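Local coordinates for Alpha/beta hydrolase (PDB 3BWX), which probably acts as a hydrolase of the alpha/beta hydrolase family, its substrate not established, and binds calcium, at residues Pro253-Pro261 with Glu273-Arg284. The protein carries 1 engineered substitution. Numbering follows the deposited sequence.
Sequences PGVELVTLP and ESIAAIGRLLER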
ATOM      1  N   PRO A 253      15.103 -17.800  -6.273  1.00 17.21           N
ATOM      2  CA  PRO A 253      16.309 -17.099  -6.703  1.00 15.23           C
ATOM      3  C   PRO A 253      16.154 -15.588  -6.894  1.00 15.92           C
ATOM      4  O   PRO A 253      15.192 -15.110  -7.518  1.00 13.50           O
ATOM      5  CB  PRO A 253      16.673 -17.768  -8.048  1.00 17.71           C
ATOM      6  CG  PRO A 253      15.747 -18.901  -8.216  1.00 18.99           C
ATOM      7  CD  PRO A 253      14.742 -18.938  -7.143  1.00 17.51           C
ATOM      8  N   GLY A 254      17.117 -14.834  -6.357  1.00 14.34           N
ATOM      9  CA  GLY A 254      17.079 -13.388  -6.444  1.00 14.22           C
ATOM     10  C   GLY A 254      16.185 -12.666  -5.462  1.00 13.83           C
ATOM     11  O   GLY A 254      16.220 -11.448  -5.403  1.00 17.70           O
ATOM     12  N   VAL A 255      15.347 -13.369  -4.709  1.00 10.62           N
ATOM     13  CA  VAL A 255      14.445 -12.703  -3.807  1.00 10.01           C
ATOM     14  C   VAL A 255      15.204 -12.396  -2.523  1.00 12.53           C
ATOM     15  O   VAL A 255      15.801 -13.291  -1.932  1.00 12.04           O
ATOM     16  CB  VAL A 255      13.180 -13.538  -3.515  1.00  9.93           C
ATOM     17  CG1 VAL A 255      12.246 -12.814  -2.523  1.00 10.35           C
ATOM     18  CG2 VAL A 255      12.460 -13.891  -4.783  1.00  8.94           C
ATOM     19  N   GLU A 256      15.240 -11.122  -2.156  1.00 10.30           N
ATOM     20  CA  GLU A 256      15.826 -10.732  -0.881  1.00  8.53           C
ATOM     21  C   GLU A 256      14.720 -10.513   0.151  1.00  5.85           C
ATOM     22  O   GLU A 256      13.713  -9.847  -0.196  1.00  7.30           O
ATOM     23  CB  GLU A 256      16.670  -9.463  -1.028  1.00 10.65           C
ATOM     24  CG  GLU A 256      17.221  -8.969   0.287  1.00 10.22           C
ATOM     25  CD  GLU A 256      18.417  -8.023   0.122  1.00 13.27           C
ATOM     26  OE1 GLU A 256      19.517  -8.510  -0.177  1.00 19.82           O
ATOM     27  OE2 GLU A 256      18.263  -6.802   0.309  1.00 11.02           O
ATOM     28  N   LEU A 257      14.880 -11.083   1.352  1.00  6.83           N
ATOM     29  CA  LEU A 257      13.957 -10.854   2.472  1.00  7.59           C
ATOM     30  C   LEU A 257      14.657 -10.001   3.510  1.00  9.75           C
ATOM     31  O   LEU A 257      15.808 -10.338   3.935  1.00  9.23           O
ATOM     32  CB  LEU A 257      13.591 -12.201   3.120  1.00  8.61           C
ATOM     33  CG  LEU A 257      12.723 -12.164   4.371  1.00 10.25           C
ATOM     34  CD1 LEU A 257      11.345 -11.496   4.196  1.00  6.43           C
ATOM     35  CD2 LEU A 257      12.581 -13.636   4.898  1.00  9.61           C
ATOM     36  N   VAL A 258      13.968  -8.960   3.965  1.00  9.72           N
ATOM     37  CA  VAL A 258      14.406  -8.122   5.105  1.00 10.12           C
ATOM     38  C   VAL A 258      13.332  -8.128   6.167  1.00  7.61           C
ATOM     39  O   VAL A 258      12.179  -7.792   5.893  1.00  8.26           O
ATOM     40  CB  VAL A 258      14.767  -6.702   4.635  1.00 10.03           C
ATOM     41  CG1 VAL A 258      15.039  -5.788   5.849  1.00  7.66           C
ATOM     42  CG2 VAL A 258      15.917  -6.750   3.606  1.00  7.64           C
ATOM     43  N   THR A 259      13.695  -8.524   7.375  1.00  6.48           N
ATOM     44  CA  THR A 259      12.765  -8.493   8.485  1.00  8.56           C
ATOM     45  C   THR A 259      13.092  -7.298   9.372  1.00  9.47           C
ATOM     46  O   THR A 259      14.237  -7.122   9.768  1.00  9.14           O
ATOM     47  CB  THR A 259      12.835  -9.785   9.301  1.00  9.90           C
ATOM     48  OG1 THR A 259      12.452 -10.897   8.457  1.00 10.09           O
ATOM     49  CG2 THR A 259      11.923  -9.692  10.552  1.00 10.38           C
ATOM     50  N   LEU A 260      12.072  -6.489   9.673  1.00  6.86           N
ATOM     51  CA  LEU A 260      12.173  -5.277  10.497  1.00  9.79           C
ATOM     52  C   LEU A 260      11.931  -5.650  11.942  1.00 11.57           C
ATOM     53  O   LEU A 260      10.866  -6.148  12.295  1.00  8.70           O
ATOM     54  CB  LEU A 260      11.197  -4.186  10.037  1.00  7.96           C
ATOM     55  CG  LEU A 260      11.464  -3.363   8.780  1.00  7.30           C
ATOM     56  CD1 LEU A 260      12.892  -2.676   8.845  1.00 10.10           C
ATOM     57  CD2 LEU A 260      11.258  -4.180   7.535  1.00 11.34           C
ATOM     58  N   PRO A 261      12.944  -5.457  12.795  1.00  9.45           N
ATOM     59  CA  PRO A 261      12.753  -5.835  14.221  1.00 12.66           C
ATOM     60  C   PRO A 261      11.653  -5.085  14.962  1.00  8.53           C
ATOM     61  O   PRO A 261      11.464  -3.871  14.743  1.00 11.10           O
ATOM     62  CB  PRO A 261      14.115  -5.510  14.854  1.00 14.33           C
ATOM     63  CG  PRO A 261      15.069  -5.505  13.701  1.00 19.76           C
ATOM     64  CD  PRO A 261      14.304  -4.990  12.508  1.00 12.93           C
ATOM     65  N   GLU A 273      16.388   0.612   7.919  1.00  9.41           N
ATOM     66  CA  GLU A 273      16.624  -0.664   7.260  1.00 10.78           C
ATOM     67  C   GLU A 273      15.711  -0.836   6.007  1.00  8.54           C
ATOM     68  O   GLU A 273      16.120  -1.480   5.032  1.00  9.68           O
ATOM     69  CB  GLU A 273      16.458  -1.805   8.241  1.00 13.02           C
ATOM     70  CG  GLU A 273      17.616  -1.854   9.236  1.00  9.57           C
ATOM     71  CD  GLU A 273      17.332  -2.551  10.552  1.00 23.08           C
ATOM     72  OE1 GLU A 273      16.216  -3.093  10.771  1.00 20.47           O
ATOM     73  OE2 GLU A 273      18.262  -2.559  11.378  1.00 21.36           O
ATOM     74  N   SER A 274      14.472  -0.329   6.069  1.00  8.74           N
ATOM     75  CA  SER A 274      13.568  -0.411   4.937  1.00  8.06           C
ATOM     76  C   SER A 274      14.075   0.460   3.816  1.00  5.87           C
ATOM     77  O   SER A 274      14.039   0.078   2.644  1.00  8.21           O
ATOM     78  CB  SER A 274      12.161   0.075   5.322  1.00  7.28           C
ATOM     79  OG  SER A 274      11.562  -0.765   6.317  1.00 10.60           O
ATOM     80  N   ILE A 275      14.479   1.674   4.140  1.00  8.08           N
ATOM     81  CA  ILE A 275      14.973   2.644   3.132  1.00  7.88           C
ATOM     82  C   ILE A 275      16.178   2.012   2.415  1.00  6.28           C
ATOM     83  O   ILE A 275      16.268   2.019   1.175  1.00  9.13           O
ATOM     84  CB  ILE A 275      15.325   4.003   3.767  1.00  6.91           C
ATOM     85  CG1 ILE A 275      14.064   4.649   4.355  1.00  9.51           C
ATOM     86  CG2 ILE A 275      16.064   4.928   2.776  1.00 11.37           C
ATOM     87  CD1 ILE A 275      14.389   5.714   5.388  1.00  8.25           C
ATOM     88  N   ALA A 276      17.125   1.536   3.200  1.00  7.83           N
ATOM     89  CA  ALA A 276      18.342   0.921   2.653  1.00  6.93           C
ATOM     90  C   ALA A 276      17.992  -0.289   1.783  1.00  7.02           C
ATOM     91  O   ALA A 276      18.556  -0.482   0.728  1.00  8.40           O
ATOM     92  CB  ALA A 276      19.304   0.506   3.764  1.00  6.35           C
ATOM     93  N   ALA A 277      17.018  -1.103   2.225  1.00  6.57           N
ATOM     94  CA  ALA A 277      16.577  -2.282   1.452  1.00  6.48           C
ATOM     95  C   ALA A 277      16.015  -1.886   0.079  1.00  6.75           C
ATOM     96  O   ALA A 277      16.337  -2.496  -0.923  1.00  8.38           O
ATOM     97  CB  ALA A 277      15.567  -3.138   2.242  1.00  7.59           C
ATOM     98  N   ILE A 278      15.143  -0.896   0.083  1.00  8.53           N
ATOM     99  CA  ILE A 278      14.565  -0.367  -1.129  1.00  8.09           C
ATOM    100  C   ILE A 278      15.670   0.170  -2.070  1.00  6.93           C
ATOM    101  O   ILE A 278      15.671  -0.073  -3.283  1.00 10.03           O
ATOM    102  CB  ILE A 278      13.472   0.659  -0.802  1.00  6.99           C
ATOM    103  CG1 ILE A 278      12.273  -0.042  -0.239  1.00  8.85           C
ATOM    104  CG2 ILE A 278      13.031   1.444  -2.050  1.00  8.03           C
ATOM    105  CD1 ILE A 278      11.290   0.918   0.455  1.00 12.48           C
ATOM    106  N   GLY A 279      16.685   0.833  -1.499  1.00  7.88           N
ATOM    107  CA  GLY A 279      17.806   1.309  -2.296  1.00  7.72           C
ATOM    108  C   GLY A 279      18.536   0.159  -2.979  1.00  8.22           C
ATOM    109  O   GLY A 279      18.900   0.238  -4.138  1.00 10.06           O
ATOM    110  N   ARG A 280      18.764  -0.934  -2.267  1.00  8.26           N
ATOM    111  CA  ARG A 280      19.412  -2.110  -2.859  1.00  7.89           C
ATOM    112  C   ARG A 280      18.590  -2.703  -3.983  1.00  7.85           C
ATOM    113  O   ARG A 280      19.141  -3.120  -5.012  1.00  9.71           O
ATOM    114  CB  ARG A 280      19.688  -3.163  -1.822  1.00  5.78           C
ATOM    115  CG  ARG A 280      20.710  -2.754  -0.761  1.00  7.30           C
ATOM    116  CD  ARG A 280      21.182  -3.983   0.077  1.00  7.91           C
ATOM    117  NE  ARG A 280      20.095  -4.680   0.783  1.00  6.30           N
ATOM    118  CZ  ARG A 280      19.602  -4.287   1.952  1.00  7.41           C
ATOM    119  NH1 ARG A 280      20.149  -3.242   2.536  1.00 11.69           N
ATOM    120  NH2 ARG A 280      18.607  -4.933   2.540  1.00  6.27           N
ATOM    121  N   LEU A 281      17.279  -2.702  -3.801  1.00  8.48           N
ATOM    122  CA  LEU A 281      16.326  -3.260  -4.811  1.00  6.89           C
ATOM    123  C   LEU A 281      16.362  -2.419  -6.057  1.00  9.82           C
ATOM    124  O   LEU A 281      16.506  -2.918  -7.168  1.00  9.74           O
ATOM    125  CB  LEU A 281      14.937  -3.426  -4.198  1.00  7.90           C
ATOM    126  CG  LEU A 281      13.768  -3.927  -5.054  1.00  7.83           C
ATOM    127  CD1 LEU A 281      13.132  -2.872  -6.010  1.00  9.79           C
ATOM    128  CD2 LEU A 281      14.248  -5.151  -5.839  1.00  9.87           C
ATOM    129  N   LEU A 282      16.366  -1.110  -5.846  1.00  9.67           N
ATOM    130  CA  LEU A 282      16.339  -0.158  -6.963  1.00  8.54           C
ATOM    131  C   LEU A 282      17.621  -0.234  -7.803  1.00  9.42           C
ATOM    132  O   LEU A 282      17.595   0.074  -9.012  1.00 11.84           O
ATOM    133  CB  LEU A 282      16.111   1.283  -6.475  1.00 10.12           C
ATOM    134  CG  LEU A 282      14.686   1.527  -5.972  1.00  7.46           C
ATOM    135  CD1 LEU A 282      14.543   2.911  -5.260  1.00  9.12           C
ATOM    136  CD2 LEU A 282      13.687   1.361  -7.118  1.00  7.50           C
ATOM    137  N   GLU A 283      18.743  -0.634  -7.190  1.00 10.85           N
ATOM    138  CA  GLU A 283      20.004  -0.835  -7.949  1.00 12.77           C
ATOM    139  C   GLU A 283      19.915  -1.975  -8.929  1.00 12.60           C
ATOM    140  O   GLU A 283      20.732  -2.048  -9.838  1.00 17.96           O
ATOM    141  CB  GLU A 283      21.182  -1.100  -7.036  1.00 15.00           C
ATOM    142  CG  GLU A 283      21.502   0.032  -6.147  1.00 20.01           C
ATOM    143  CD  GLU A 283      22.714  -0.217  -5.300  1.00 35.70           C
ATOM    144  OE1 GLU A 283      22.803  -1.296  -4.653  1.00 35.67           O
ATOM    145  OE2 GLU A 283      23.578   0.685  -5.269  1.00 45.61           O
ATOM    146  N   ARG A 284      18.934  -2.858  -8.792  1.00 14.02           N
ATOM    147  CA  ARG A 284      18.839  -4.066  -9.597  1.00 14.38           C
ATOM    148  C   ARG A 284      17.972  -3.784 -10.803  1.00 15.97           C
ATOM    149  O   ARG A 284      17.793  -4.639 -11.635  1.00 16.31           O
ATOM    150  CB  ARG A 284      18.275  -5.218  -8.754  1.00 14.90           C
ATOM    151  CG  ARG A 284      19.170  -5.621  -7.587  1.00 14.60           C
ATOM    152  CD  ARG A 284      18.427  -6.443  -6.549  1.00 17.73           C
ATOM    153  NE  ARG A 284      18.031  -7.704  -7.135  1.00 17.41           N
ATOM    154  CZ  ARG A 284      17.174  -8.576  -6.587  1.00 14.85           C
ATOM    155  NH1 ARG A 284      16.614  -8.377  -5.389  1.00 15.54           N
ATOM    156  NH2 ARG A 284      16.920  -9.692  -7.248  1.00 20.24           N
TER
HETATM  157  O   HOH W   1      16.629  -5.299  -1.342  1.00 10.01           O
HETATM  158  O   HOH W   2      16.191  -5.272   9.233  1.00 12.37           O
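The guanidinium of R280 takes E256 and V258 at its edge, both close to its plane, while CA of A277, from its own helix, sits over one face, off toward the rim. R280 grips the carboxylate side-on: NE, 2.8 Å from OE2 of E256, comes in on the syn lone pair, whereas NH2 reaches the same oxygen from above the carboxylate plane, the two planes being 48° apart. The arginine chain bends at chi3 (-59°), and with the turn at chi4 this brings its NE-NH2 side to the carboxylate. Beside this salt bridge, CG2 of V258 packs 3.4 Å from NH2 of R280 and also touches the methyl of A277. A water donates both to OE2 of E256 and to the carbonyl O of A277, tying the same carboxylate oxygen to the helix backbone. An alanine in place of E256 removes the carboxylate, and the R280 guanidinium would probably be left without this charge partner and freer to turn, the water keeping A277 alone of these two acceptors. In the alpha/beta hydrolase fold, 255-260 is an edge strand of the central sheet, next to and parallel with strand 230-235; the 273-282 part of the helix runs almost antiparallel to it, the axes 9.4 Å apart at closest, and A277 also packs on L231. Toward the start of this helix, CD1 of L260 lies 3.7 Å from CB of E273 and borders OG of S274, a hydroxyl hydrogen-bonded to E271. OE1 of E273 comes within 3.2 Å of CD of P261, and a second water donates to that oxygen and to O of T259. At the far end O of G254 lies near the edge of the R284 guanidinium but tilted 24° out of its plane: NH2 donates to it at 2.6 Å, and NH1 adds a weak bond to the same oxygen and another to O of L230.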